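Long-range contacts in AAC3-I (Uncultured bacterium, PDB 5HMN), which probably transfers an acetyl group from acetyl-coenzyme A to aminoglycoside antibiotics, a GNAT-fold enzyme linked to antibiotic resistance: residues C[5-10]-C[102-107]; C[25-30]-C[90-95]; C[52-57]-C[68-73]; C[83-88]-C[119-124]. All blocks are in the same frame, centred on the assembly; numbering follows the deposited sequence.

Contact 1: residues C[5-10]-C[102-107]; sequences LDVHQL and TALIEK. With COA (coenzyme A), chain J.
Val7 and Leu5, alternate residues of the outermost strand 5-9 of a GNAT-fold sheet, lay their side chains on helix 100-115, which packs across that sheet. Val7 CG1, anti to the backbone N (chi1 177°), lies 3.6 Å from Lys107 CB and 3.7 Å from Leu104 CD2; Val7 CG2 reaches Ala103 CB at 3.9 Å. A branched residue suits this place because one methyl reaches Ala103 and the other Leu104 and Lys107, up to a turn further along the helix. Lys107 offers only its aliphatic root here: CB and CG slide past Val7 in the opposite direction, and the chain then bends at chi2 (72°), a long, weak ion pair with Glu110 being made by NZ. Ala103 is small enough to let the strand come close, and its CB receives Leu5 CD2 at 3.7 Å. Leu104, the buried member, brings CD2 in from one side. The segments share no hydrogen bond; the contact rests on these apolar groups. One residue before Ala103 the helix turns to the cofactor: Thr102, also bonded to Lys139, gives both its backbone N and OG1 to the coenzyme A phosphate oxygen O2A, OG1 at 2.7 Å.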
# COMPACT_ATOMS: atom_id res chain seq x y z
N LEU C 5 9.31 24.91 13.39
CA LEU C 5 8.81 23.57 13.07
C LEU C 5 9.95 22.56 13.00
O LEU C 5 11.01 22.83 12.43
CB LEU C 5 8.05 23.59 11.75
CG LEU C 5 7.46 22.25 11.30
CD1 LEU C 5 6.38 21.78 12.27
CD2 LEU C 5 6.92 22.35 9.88
N ASP C 6 9.72 21.39 13.58
CA ASP C 6 10.67 20.29 13.52
C ASP C 6 10.01 19.03 12.98
O ASP C 6 9.16 18.43 13.65
CB ASP C 6 11.27 20.04 14.91
CG ASP C 6 12.30 18.92 14.90
OD1 ASP C 6 13.35 19.09 14.26
OD2 ASP C 6 12.05 17.88 15.55
N VAL C 7 10.39 18.63 11.77
CA VAL C 7 9.89 17.39 11.18
C VAL C 7 10.87 16.25 11.47
O VAL C 7 12.03 16.31 11.07
CB VAL C 7 9.67 17.52 9.67
CG1 VAL C 7 9.22 16.19 9.10
CG2 VAL C 7 8.64 18.60 9.38
N HIS C 8 10.38 15.23 12.15
CA HIS C 8 11.25 14.21 12.73
C HIS C 8 10.79 12.78 12.40
O HIS C 8 9.63 12.44 12.59
CB HIS C 8 11.31 14.42 14.25
CG HIS C 8 11.96 13.30 15.00
ND1 HIS C 8 13.28 12.95 14.82
CD2 HIS C 8 11.48 12.46 15.94
CE1 HIS C 8 13.59 11.94 15.61
NE2 HIS C 8 12.51 11.62 16.30
N GLN C 9 11.70 11.96 11.88
CA GLN C 9 11.38 10.56 11.64
C GLN C 9 11.48 9.77 12.93
O GLN C 9 12.51 9.78 13.61
CB GLN C 9 12.31 9.95 10.58
CG GLN C 9 12.01 8.48 10.31
CD GLN C 9 12.85 7.90 9.19
OE1 GLN C 9 13.70 8.57 8.60
NE2 GLN C 9 12.61 6.63 8.88
N LEU C 10 10.40 9.08 13.29
CA LEU C 10 10.37 8.31 14.53
C LEU C 10 11.31 7.11 14.46
O LEU C 10 11.34 6.39 13.47
CB LEU C 10 8.94 7.86 14.84
CG LEU C 10 7.91 8.98 15.01
CD1 LEU C 10 6.62 8.43 15.60
CD2 LEU C 10 8.46 10.10 15.87
N THR C 102 3.03 20.19 4.03
CA THR C 102 3.98 20.30 2.94
C THR C 102 5.39 19.93 3.41
O THR C 102 6.12 19.23 2.71
CB THR C 102 4.00 21.73 2.36
OG1 THR C 102 2.68 22.08 1.91
CG2 THR C 102 4.97 21.83 1.19
N ALA C 103 5.74 20.37 4.61
CA ALA C 103 7.04 20.08 5.20
C ALA C 103 7.21 18.59 5.46
O ALA C 103 8.30 18.04 5.28
CB ALA C 103 7.24 20.87 6.49
N LEU C 104 6.13 17.94 5.88
CA LEU C 104 6.16 16.50 6.11
C LEU C 104 6.43 15.73 4.81
O LEU C 104 7.21 14.79 4.77
CB LEU C 104 4.84 16.03 6.72
CG LEU C 104 4.63 16.39 8.19
CD1 LEU C 104 3.18 16.18 8.59
CD2 LEU C 104 5.55 15.54 9.06
N ILE C 105 5.77 16.15 3.73
CA ILE C 105 5.92 15.48 2.45
C ILE C 105 7.29 15.77 1.85
O ILE C 105 7.91 14.91 1.23
CB ILE C 105 4.80 15.90 1.48
CG1 ILE C 105 3.44 15.47 2.04
CG2 ILE C 105 5.01 15.29 0.09
CD1 ILE C 105 2.26 15.88 1.21
N GLU C 106 7.78 16.99 2.06
CA GLU C 106 9.11 17.37 1.60
C GLU C 106 10.16 16.49 2.27
O GLU C 106 11.15 16.09 1.65
CB GLU C 106 9.38 18.85 1.88
CG GLU C 106 10.77 19.31 1.47
CD GLU C 106 10.89 20.82 1.38
OE1 GLU C 106 10.34 21.51 2.26
OE2 GLU C 106 11.52 21.30 0.42
N LYS C 107 9.94 16.19 3.54
CA LYS C 107 10.82 15.30 4.30
C LYS C 107 10.75 13.88 3.76
O LYS C 107 11.76 13.19 3.68
CB LYS C 107 10.44 15.32 5.78
CG LYS C 107 11.17 14.29 6.63
CD LYS C 107 12.62 14.67 6.82
CE LYS C 107 13.30 13.71 7.79
NZ LYS C 107 14.73 14.06 8.00
N1A COA J . -8.25 24.76 1.47
C2A COA J . -7.64 25.05 0.29
N3A COA J . -6.35 24.77 0.04
C4A COA J . -5.65 24.17 1.01
C5A COA J . -6.21 23.89 2.19
C6A COA J . -7.52 24.19 2.42
N6A COA J . -8.39 24.01 3.53
N7A COA J . -5.30 23.32 2.95
C8A COA J . -4.15 23.27 2.26
N9A COA J . -4.38 23.80 1.06
C1B COA J . -3.49 23.94 0.03
C2B COA J . -3.06 25.17 -0.13
O2B COA J . -2.64 25.34 -1.50
C3B COA J . -1.81 25.25 0.72
O3B COA J . -0.97 26.19 0.35
P3B COA J . -1.17 27.70 0.70
O7A COA J . 0.08 28.37 0.35
O8A COA J . -2.24 28.24 -0.12
O9A COA J . -1.53 27.96 2.12
C4B COA J . -1.23 23.81 0.48
O4B COA J . -2.21 23.00 0.32
C5B COA J . -0.39 23.35 1.69
O5B COA J . -1.05 23.55 2.91
P1A COA J . -0.41 23.00 4.21
O1A COA J . -0.42 24.06 5.17
O2A COA J . 0.93 22.58 3.95
O3A COA J . -1.36 21.94 4.74
P2A COA J . -1.70 21.65 6.21
O4A COA J . -0.53 21.69 6.99
O5A COA J . -2.67 22.58 6.65
O6A COA J . -2.47 20.31 6.30
CBP COA J . -4.02 18.60 5.83
CCP COA J . -3.28 19.85 5.31
CDP COA J . -3.02 17.54 6.27
CEP COA J . -4.87 17.99 4.70
CAP COA J . -4.89 19.04 6.97
OAP COA J . -5.91 19.77 6.44
C9P COA J . -5.50 17.89 7.71
O9P COA J . -4.92 17.34 8.57
N8P COA J . -6.82 17.46 7.44
C7P COA J . -7.44 16.42 8.13
C6P COA J . -7.06 14.98 7.73
C5P COA J . -6.86 14.69 6.22
O5P COA J . -7.64 15.08 5.38
N4P COA J . -5.71 13.91 5.87
C3P COA J . -5.35 13.53 4.55
C2P COA J . -5.01 12.02 4.45
S1P COA J . -4.32 11.67 2.84

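Contact 2: residues C[25-30]-C[90-95]; sequences FGEAFN and AVAKAH. With COA (coenzyme A), chain J.
The wall of the coenzyme A pocket beside the pantetheine arm is built where the C-terminal end of helix 15-28 meets the end of strand 82-91, and on Ala90 converge Phe25 and Ala28 of the last helical turn and Phe29 just after it. Ala90 CB touches Phe25 CD1 at 3.6 Å, in the plane of that ring and at its edge, and Ala28 CB at 3.7 Å, while Phe29 CZ comes to 3.9 Å. A methyl suits this place because two rings and a helix methyl close around it. Phe25 starts away from the strand; chi1 of -77° sets CG beside the backbone N, and the ring edge ends at the alanine. The ring of Phe29 serves both partners: while CZ meets the strand, CE1 lies 3.4 Å from C6P of the cofactor.

Farther along, the link is made by water. Glu27, extended beyond CG, brings OE2 to a water 2.5 Å away that in turn accepts the backbone N-H of Lys93. A second water, bound to Ala94 N, donates a weak bond to the same OE2. The carboxylate thus reaches the 3-10 segment 93-94 indirectly, as suits a charged, solvent-exposed side chain. The helix closes at Asn30 in a Schellman motif, where asparagine tolerates the positive phi and its N bonds weakly to Glu27 O. Val91 N gives O9P a nearly straight bond of 2.8 Å (170°), which holds the pantetheine alongside the strand as a further strand would lie, the binding mode typical of the GNAT fold.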
# COMPACT_ATOMS: atom_id res chain seq x y z
N PHE C 25 -3.78 11.83 15.06
CA PHE C 25 -4.55 11.25 13.96
C PHE C 25 -6.03 11.16 14.33
O PHE C 25 -6.90 11.54 13.55
CB PHE C 25 -4.02 9.86 13.60
CG PHE C 25 -2.75 9.88 12.78
CD1 PHE C 25 -2.44 10.97 11.99
CD2 PHE C 25 -1.88 8.80 12.79
CE1 PHE C 25 -1.28 10.99 11.23
CE2 PHE C 25 -0.71 8.81 12.04
CZ PHE C 25 -0.42 9.91 11.26
N GLY C 26 -6.30 10.64 15.53
CA GLY C 26 -7.66 10.44 16.00
C GLY C 26 -8.50 11.70 16.01
O GLY C 26 -9.66 11.69 15.58
N GLU C 27 -7.93 12.78 16.51
CA GLU C 27 -8.61 14.07 16.55
C GLU C 27 -8.81 14.64 15.14
O GLU C 27 -9.88 15.16 14.81
CB GLU C 27 -7.84 15.06 17.42
CG GLU C 27 -8.23 16.51 17.21
CD GLU C 27 -7.14 17.47 17.62
OE1 GLU C 27 -6.29 17.08 18.45
OE2 GLU C 27 -7.12 18.62 17.12
N ALA C 28 -7.77 14.55 14.32
CA ALA C 28 -7.81 15.10 12.97
C ALA C 28 -8.81 14.35 12.08
O ALA C 28 -9.48 14.95 11.24
CB ALA C 28 -6.43 15.08 12.34
N PHE C 29 -8.90 13.03 12.28
CA PHE C 29 -9.79 12.20 11.48
C PHE C 29 -11.15 12.04 12.16
O PHE C 29 -12.03 11.34 11.65
CB PHE C 29 -9.17 10.82 11.23
CG PHE C 29 -7.88 10.86 10.44
CD1 PHE C 29 -7.69 11.80 9.45
CD2 PHE C 29 -6.87 9.96 10.71
CE1 PHE C 29 -6.51 11.83 8.73
CE2 PHE C 29 -5.68 9.99 10.00
CZ PHE C 29 -5.50 10.92 9.00
N ASN C 30 -11.31 12.69 13.31
CA ASN C 30 -12.52 12.56 14.12
C ASN C 30 -12.88 11.11 14.40
O ASN C 30 -14.05 10.73 14.42
CB ASN C 30 -13.70 13.27 13.43
CG ASN C 30 -13.56 14.78 13.46
OD1 ASN C 30 -13.78 15.42 14.49
ND2 ASN C 30 -13.19 15.36 12.32
N ALA C 90 -1.84 13.86 8.66
CA ALA C 90 -2.71 14.77 9.40
C ALA C 90 -1.97 15.88 10.11
O ALA C 90 -0.84 15.70 10.58
CB ALA C 90 -3.54 13.98 10.40
N VAL C 91 -2.62 17.03 10.18
CA VAL C 91 -2.12 18.18 10.93
C VAL C 91 -3.23 18.67 11.86
O VAL C 91 -4.40 18.75 11.47
CB VAL C 91 -1.68 19.32 9.98
CG1 VAL C 91 -1.32 20.58 10.77
CG2 VAL C 91 -0.50 18.87 9.12
N ALA C 92 -2.86 18.99 13.10
CA ALA C 92 -3.82 19.48 14.09
C ALA C 92 -4.54 20.72 13.58
O ALA C 92 -3.93 21.59 12.95
CB ALA C 92 -3.12 19.78 15.42
N LYS C 93 -5.83 20.80 13.87
CA LYS C 93 -6.69 21.85 13.35
C LYS C 93 -6.14 23.27 13.62
O LYS C 93 -6.12 24.10 12.71
CB LYS C 93 -8.10 21.69 13.93
CG LYS C 93 -9.10 22.68 13.41
CD LYS C 93 -10.47 22.44 13.97
CE LYS C 93 -11.32 23.51 13.39
NZ LYS C 93 -12.75 23.60 13.71
N ALA C 94 -5.65 23.53 14.83
CA ALA C 94 -5.21 24.88 15.18
C ALA C 94 -3.91 25.23 14.47
O ALA C 94 -3.43 26.36 14.56
CB ALA C 94 -5.05 25.02 16.69
N HIS C 95 -3.35 24.25 13.77
CA HIS C 95 -2.04 24.42 13.15
C HIS C 95 -2.02 24.30 11.64
O HIS C 95 -0.95 24.24 11.03
CB HIS C 95 -1.03 23.45 13.78
CG HIS C 95 -0.81 23.68 15.24
ND1 HIS C 95 0.29 24.34 15.74
CD2 HIS C 95 -1.57 23.34 16.32
CE1 HIS C 95 0.20 24.40 17.06
NE2 HIS C 95 -0.91 23.80 17.44
N1A COA J . -8.25 24.76 1.47
C2A COA J . -7.64 25.05 0.29
N3A COA J . -6.35 24.77 0.04
C4A COA J . -5.65 24.17 1.01
C5A COA J . -6.21 23.89 2.19
C6A COA J . -7.52 24.19 2.42
N6A COA J . -8.39 24.01 3.53
N7A COA J . -5.30 23.32 2.95
C8A COA J . -4.15 23.27 2.26
N9A COA J . -4.38 23.80 1.06
C1B COA J . -3.49 23.94 0.03
C2B COA J . -3.06 25.17 -0.13
O2B COA J . -2.64 25.34 -1.50
C3B COA J . -1.81 25.25 0.72
O3B COA J . -0.97 26.19 0.35
P3B COA J . -1.17 27.70 0.70
O7A COA J . 0.08 28.37 0.35
O8A COA J . -2.24 28.24 -0.12
O9A COA J . -1.53 27.96 2.12
C4B COA J . -1.23 23.81 0.48
O4B COA J . -2.21 23.00 0.32
C5B COA J . -0.39 23.35 1.69
O5B COA J . -1.05 23.55 2.91
P1A COA J . -0.41 23.00 4.21
O1A COA J . -0.42 24.06 5.17
O2A COA J . 0.93 22.58 3.95
O3A COA J . -1.36 21.94 4.74
P2A COA J . -1.70 21.65 6.21
O4A COA J . -0.53 21.69 6.99
O5A COA J . -2.67 22.58 6.65
O6A COA J . -2.47 20.31 6.30
CBP COA J . -4.02 18.60 5.83
CCP COA J . -3.28 19.85 5.31
CDP COA J . -3.02 17.54 6.27
CEP COA J . -4.87 17.99 4.70
CAP COA J . -4.89 19.04 6.97
OAP COA J . -5.91 19.77 6.44
C9P COA J . -5.50 17.89 7.71
O9P COA J . -4.92 17.34 8.57
N8P COA J . -6.82 17.46 7.44
C7P COA J . -7.44 16.42 8.13
C6P COA J . -7.06 14.98 7.73
C5P COA J . -6.86 14.69 6.22
O5P COA J . -7.64 15.08 5.38
N4P COA J . -5.71 13.91 5.87
C3P COA J . -5.35 13.53 4.55
C2P COA J . -5.01 12.02 4.45
S1P COA J . -4.32 11.67 2.84
O HOH W 1 -5.86 21.79 17.01
O HOH W 2 -7.04 18.50 14.64

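Contact 3: residues C[52-57]-C[68-73]; sequences DYFIAL and GLAAYE
The ring of Tyr72 receives Phe54 over one face and Tyr53 at its edge. Phe54 points its own edge at that face in a T-shaped pair, with ring centroids 5.3 Å apart and planes at 61°; its CD1 comes to 3.6 Å from Tyr72 CE2. Tyr53 instead lies beside Tyr72, pointing the same way, and the two rings meet edge to edge, CD1 of Tyr53 lying 3.6 Å from CD2 of Tyr72. Torsions set this up: Tyr53 CG sits between the backbone N and the carbonyl carbon (chi1 60°), whereas Phe54 CG is anti to the backbone N (chi1 -176°). The two tyrosines reach the second subunit, where Tyr53 stacks on Tyr53 of the other chain and Tyr72 OH bonds to Lys75 O of that chain, while the apolar Phe54 is covered by helix 42-49.

Beneath the rings the backbones form an antiparallel beta hairpin within the GNAT sheet. Ile55 with Ala71 and Leu57 with Leu69 are hydrogen-bonded pairs, and Phe54 with Tyr72 and Ala56 with Ala70 are non-hydrogen-bonded. Just before strand 54-61, Tyr53 O uses a lone pair to accept Glu73 N at 2.7 Å.

On the sheet face of Ile55 and Leu57 the side chains are aliphatic, as befits a surface covered by helix 100-115. Leu57 and Leu69 lie side by side, Leu57 CD1 3.9 Å from Leu69 CD2, and Ala71 offers only a methyl beside Ile55. Glu73 runs extended to its carboxylate, where OE1 forms a salt bridge with Arg115, the residue whose NH1 also bonds to Asp52 O.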
# COMPACT_ATOMS: atom_id res chain seq x y z
N ASP C 52 11.89 -2.61 7.63
CA ASP C 52 12.53 -2.05 6.44
C ASP C 52 11.64 -1.07 5.67
O ASP C 52 12.15 -0.19 4.98
CB ASP C 52 12.95 -3.17 5.49
CG ASP C 52 13.91 -4.15 6.13
OD1 ASP C 52 15.08 -3.77 6.35
OD2 ASP C 52 13.50 -5.30 6.41
N TYR C 53 10.33 -1.24 5.79
CA TYR C 53 9.41 -0.56 4.88
C TYR C 53 8.52 0.49 5.54
O TYR C 53 7.95 1.34 4.85
CB TYR C 53 8.53 -1.61 4.18
CG TYR C 53 7.69 -2.44 5.12
CD1 TYR C 53 6.39 -2.07 5.44
CD2 TYR C 53 8.19 -3.60 5.69
CE1 TYR C 53 5.62 -2.82 6.30
CE2 TYR C 53 7.43 -4.37 6.55
CZ TYR C 53 6.14 -3.97 6.85
OH TYR C 53 5.38 -4.73 7.70
N PHE C 54 8.38 0.45 6.86
CA PHE C 54 7.50 1.40 7.53
C PHE C 54 8.20 2.72 7.83
O PHE C 54 9.35 2.74 8.28
CB PHE C 54 6.94 0.80 8.83
CG PHE C 54 5.95 1.69 9.53
CD1 PHE C 54 4.69 1.90 8.99
CD2 PHE C 54 6.27 2.33 10.72
CE1 PHE C 54 3.77 2.72 9.62
CE2 PHE C 54 5.35 3.14 11.37
CZ PHE C 54 4.10 3.35 10.81
N ILE C 55 7.51 3.83 7.57
CA ILE C 55 8.04 5.16 7.82
C ILE C 55 7.03 6.00 8.61
O ILE C 55 5.88 6.16 8.20
CB ILE C 55 8.39 5.90 6.51
CG1 ILE C 55 9.45 5.13 5.73
CG2 ILE C 55 8.86 7.32 6.80
CD1 ILE C 55 9.79 5.75 4.38
N ALA C 56 7.46 6.53 9.75
CA ALA C 56 6.61 7.38 10.57
C ALA C 56 7.28 8.73 10.80
O ALA C 56 8.38 8.79 11.34
CB ALA C 56 6.29 6.71 11.89
N LEU C 57 6.62 9.80 10.38
CA LEU C 57 7.15 11.15 10.56
C LEU C 57 6.28 11.94 11.53
O LEU C 57 5.05 11.84 11.50
CB LEU C 57 7.24 11.89 9.22
CG LEU C 57 8.03 11.24 8.09
CD1 LEU C 57 8.05 12.14 6.87
CD2 LEU C 57 9.45 10.92 8.54
N GLY C 68 1.64 14.68 11.63
CA GLY C 68 2.45 13.52 11.33
C GLY C 68 2.04 12.77 10.08
O GLY C 68 1.01 13.06 9.46
N LEU C 69 2.85 11.78 9.73
CA LEU C 69 2.69 11.02 8.50
C LEU C 69 3.12 9.57 8.72
O LEU C 69 4.15 9.31 9.34
CB LEU C 69 3.51 11.67 7.38
CG LEU C 69 3.63 11.01 6.00
CD1 LEU C 69 3.75 12.09 4.94
CD2 LEU C 69 4.83 10.07 5.95
N ALA C 70 2.31 8.64 8.22
CA ALA C 70 2.67 7.22 8.21
C ALA C 70 2.70 6.71 6.77
O ALA C 70 1.75 6.92 6.02
CB ALA C 70 1.69 6.42 9.04
N ALA C 71 3.79 6.04 6.40
CA ALA C 71 3.95 5.59 5.02
C ALA C 71 4.62 4.22 4.94
O ALA C 71 5.32 3.80 5.87
CB ALA C 71 4.74 6.61 4.22
N TYR C 72 4.42 3.54 3.82
CA TYR C 72 5.00 2.22 3.58
C TYR C 72 5.81 2.23 2.30
O TYR C 72 5.32 2.66 1.25
CB TYR C 72 3.90 1.16 3.51
CG TYR C 72 3.11 0.96 4.78
CD1 TYR C 72 1.99 1.75 5.05
CD2 TYR C 72 3.46 -0.02 5.70
CE1 TYR C 72 1.26 1.57 6.22
CE2 TYR C 72 2.73 -0.20 6.87
CZ TYR C 72 1.63 0.60 7.12
OH TYR C 72 0.91 0.42 8.27
N GLU C 73 7.06 1.78 2.37
CA GLU C 73 7.85 1.62 1.16
C GLU C 73 7.55 0.29 0.49
O GLU C 73 7.68 -0.77 1.10
CB GLU C 73 9.35 1.72 1.47
CG GLU C 73 10.22 1.57 0.23
CD GLU C 73 11.70 1.49 0.55
OE1 GLU C 73 12.05 1.48 1.75
OE2 GLU C 73 12.51 1.45 -0.40

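Contact 4: residues C[83-88]-C[119-124]; sequences EIYIYD and VIFVQA
Aromatic packing joins Tyr85 to Phe121, whose rings are near parallel, planes at 20°, but slid so far apart that they barely overlap. Tyr85 CD1 lies 3.3 Å from Phe121 CE1, and Tyr85 CA stands over a face of the phenylalanine, offset toward its rim. Phe121 CG sits between the backbone N and the carbonyl carbon (chi1 70°); Phe121 CE2 comes 3.2 Å from Glu83 OE1, carboxylate and ring planes being almost perpendicular. That OE1 is also hydrogen-bonded beyond the two segments, and OE2 bonds to Tyr118 OH.

Aliphatic contacts line the opposite sheet face, under helix 100-115 for the isoleucines and helix 131-140 for Val122. Ile86 CB meets Val122 CB at 3.7 Å and Ile86 CG1 meets Ile120 CG2 at 3.8 Å; beta-branched residues suit extended strands.

Backbone bonds make this a parallel pair, the two strands of a beta-alpha-beta crossover through helix 100-115 in the GNAT fold. Phe121 N bonds to Ile84 O at 2.9 Å and Ile86 N to Phe121 O at 3.0 Å.

Water takes over where the strands part, beside the classic beta bulge of Tyr87 and Asp88 against Ala70: one molecule accepts Gln123 N at 2.9 Å and lies close to Ile86 O.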
# COMPACT_ATOMS: atom_id res chain seq x y z
N GLU C 83 8.33 2.29 -4.45
CA GLU C 83 7.45 3.43 -4.28
C GLU C 83 7.02 3.56 -2.83
O GLU C 83 6.92 2.56 -2.11
CB GLU C 83 6.20 3.31 -5.16
CG GLU C 83 6.40 2.50 -6.42
CD GLU C 83 5.08 2.18 -7.09
OE1 GLU C 83 4.03 2.27 -6.42
OE2 GLU C 83 5.09 1.83 -8.29
N ILE C 84 6.76 4.79 -2.40
CA ILE C 84 6.33 5.03 -1.03
C ILE C 84 4.84 5.37 -1.00
O ILE C 84 4.39 6.29 -1.68
CB ILE C 84 7.14 6.16 -0.37
CG1 ILE C 84 8.63 5.81 -0.35
CG2 ILE C 84 6.64 6.42 1.05
CD1 ILE C 84 9.49 6.89 0.27
N TYR C 85 4.09 4.58 -0.25
CA TYR C 85 2.66 4.80 -0.11
C TYR C 85 2.34 5.55 1.18
O TYR C 85 2.52 5.02 2.27
CB TYR C 85 1.92 3.45 -0.15
CG TYR C 85 0.43 3.54 0.08
CD1 TYR C 85 -0.34 4.48 -0.59
CD2 TYR C 85 -0.21 2.66 0.93
CE1 TYR C 85 -1.71 4.55 -0.39
CE2 TYR C 85 -1.57 2.72 1.14
CZ TYR C 85 -2.32 3.67 0.47
OH TYR C 85 -3.68 3.74 0.67
N ILE C 86 1.88 6.78 1.05
CA ILE C 86 1.38 7.52 2.19
C ILE C 86 0.04 6.94 2.63
O ILE C 86 -0.95 7.00 1.90
CB ILE C 86 1.20 9.02 1.88
CG1 ILE C 86 2.55 9.64 1.49
CG2 ILE C 86 0.61 9.75 3.07
CD1 ILE C 86 2.49 11.14 1.22
N TYR C 87 0.01 6.36 3.83
CA TYR C 87 -1.24 5.80 4.33
C TYR C 87 -2.07 6.87 5.03
O TYR C 87 -3.21 7.11 4.65
CB TYR C 87 -0.98 4.63 5.28
CG TYR C 87 -2.24 3.83 5.55
CD1 TYR C 87 -2.55 2.71 4.78
CD2 TYR C 87 -3.13 4.21 6.55
CE1 TYR C 87 -3.71 1.99 5.02
CE2 TYR C 87 -4.28 3.49 6.79
CZ TYR C 87 -4.57 2.38 6.03
OH TYR C 87 -5.73 1.67 6.27
N ASP C 88 -1.50 7.49 6.06
CA ASP C 88 -2.18 8.53 6.83
C ASP C 88 -1.33 9.80 6.91
O ASP C 88 -0.12 9.74 7.07
CB ASP C 88 -2.49 8.05 8.26
CG ASP C 88 -3.72 7.14 8.34
OD1 ASP C 88 -4.64 7.27 7.53
OD2 ASP C 88 -3.78 6.29 9.25
N VAL C 119 9.00 7.34 -6.74
CA VAL C 119 7.72 8.03 -6.66
C VAL C 119 7.04 7.84 -5.30
O VAL C 119 7.24 6.83 -4.62
CB VAL C 119 6.76 7.57 -7.80
CG1 VAL C 119 6.26 6.16 -7.54
CG2 VAL C 119 5.59 8.54 -7.97
N ILE C 120 6.27 8.84 -4.91
CA ILE C 120 5.42 8.74 -3.73
C ILE C 120 3.97 8.85 -4.18
O ILE C 120 3.63 9.73 -4.97
CB ILE C 120 5.75 9.85 -2.71
CG1 ILE C 120 7.20 9.70 -2.22
CG2 ILE C 120 4.78 9.81 -1.54
CD1 ILE C 120 7.66 10.85 -1.33
N PHE C 121 3.11 7.96 -3.70
CA PHE C 121 1.70 8.07 -4.06
C PHE C 121 0.80 7.99 -2.83
O PHE C 121 1.18 7.47 -1.77
CB PHE C 121 1.32 7.01 -5.10
CG PHE C 121 1.31 5.60 -4.58
CD1 PHE C 121 0.12 4.98 -4.24
CD2 PHE C 121 2.49 4.89 -4.44
CE1 PHE C 121 0.10 3.68 -3.76
CE2 PHE C 121 2.48 3.59 -3.96
CZ PHE C 121 1.28 2.98 -3.62
N VAL C 122 -0.39 8.56 -2.97
CA VAL C 122 -1.33 8.64 -1.86
C VAL C 122 -2.75 8.72 -2.40
O VAL C 122 -3.02 9.41 -3.38
CB VAL C 122 -1.03 9.86 -0.95
CG1 VAL C 122 -1.00 11.15 -1.76
CG2 VAL C 122 -2.04 9.96 0.19
N GLN C 123 -3.66 7.98 -1.77
CA GLN C 123 -5.06 8.03 -2.14
C GLN C 123 -5.75 9.15 -1.38
O GLN C 123 -5.59 9.29 -0.17
CB GLN C 123 -5.76 6.70 -1.85
CG GLN C 123 -5.23 5.52 -2.62
CD GLN C 123 -6.09 4.28 -2.45
OE1 GLN C 123 -7.30 4.39 -2.23
NE2 GLN C 123 -5.48 3.11 -2.54
N ALA C 124 -6.52 9.96 -2.10
CA ALA C 124 -7.30 11.00 -1.46
C ALA C 124 -8.78 10.65 -1.51
O ALA C 124 -9.32 10.37 -2.58
CB ALA C 124 -7.05 12.34 -2.14
O HOH W 3 -3.37 7.03 1.00
O HOH W 4 -5.46 8.71 3.11

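All four contacts belong to one mixed sheet and its helices. Strand 5-9 of contact 1 lies beside the hairpin of contact 3, with Leu10 N probably bonded to Ala56 O (2.8 Å). The hairpin continues into strand 82-91, meeting contact 4 and contact 2 through probable hydrogen bonds, between Tyr72 O and Tyr85 N (2.7 Å) and between Ala90 O and Gly68 N (2.9 Å). Contacts 2 and 4 both use strand 82-91, their centres about 19 Å apart. Coenzyme A touches both contact 1, at its pyrophosphate, and contact 2, at its pantetheine, although their centres are about 16 Å apart; Val122 of contact 4 also borders it. Contacts 3 and 4 both face the second subunit.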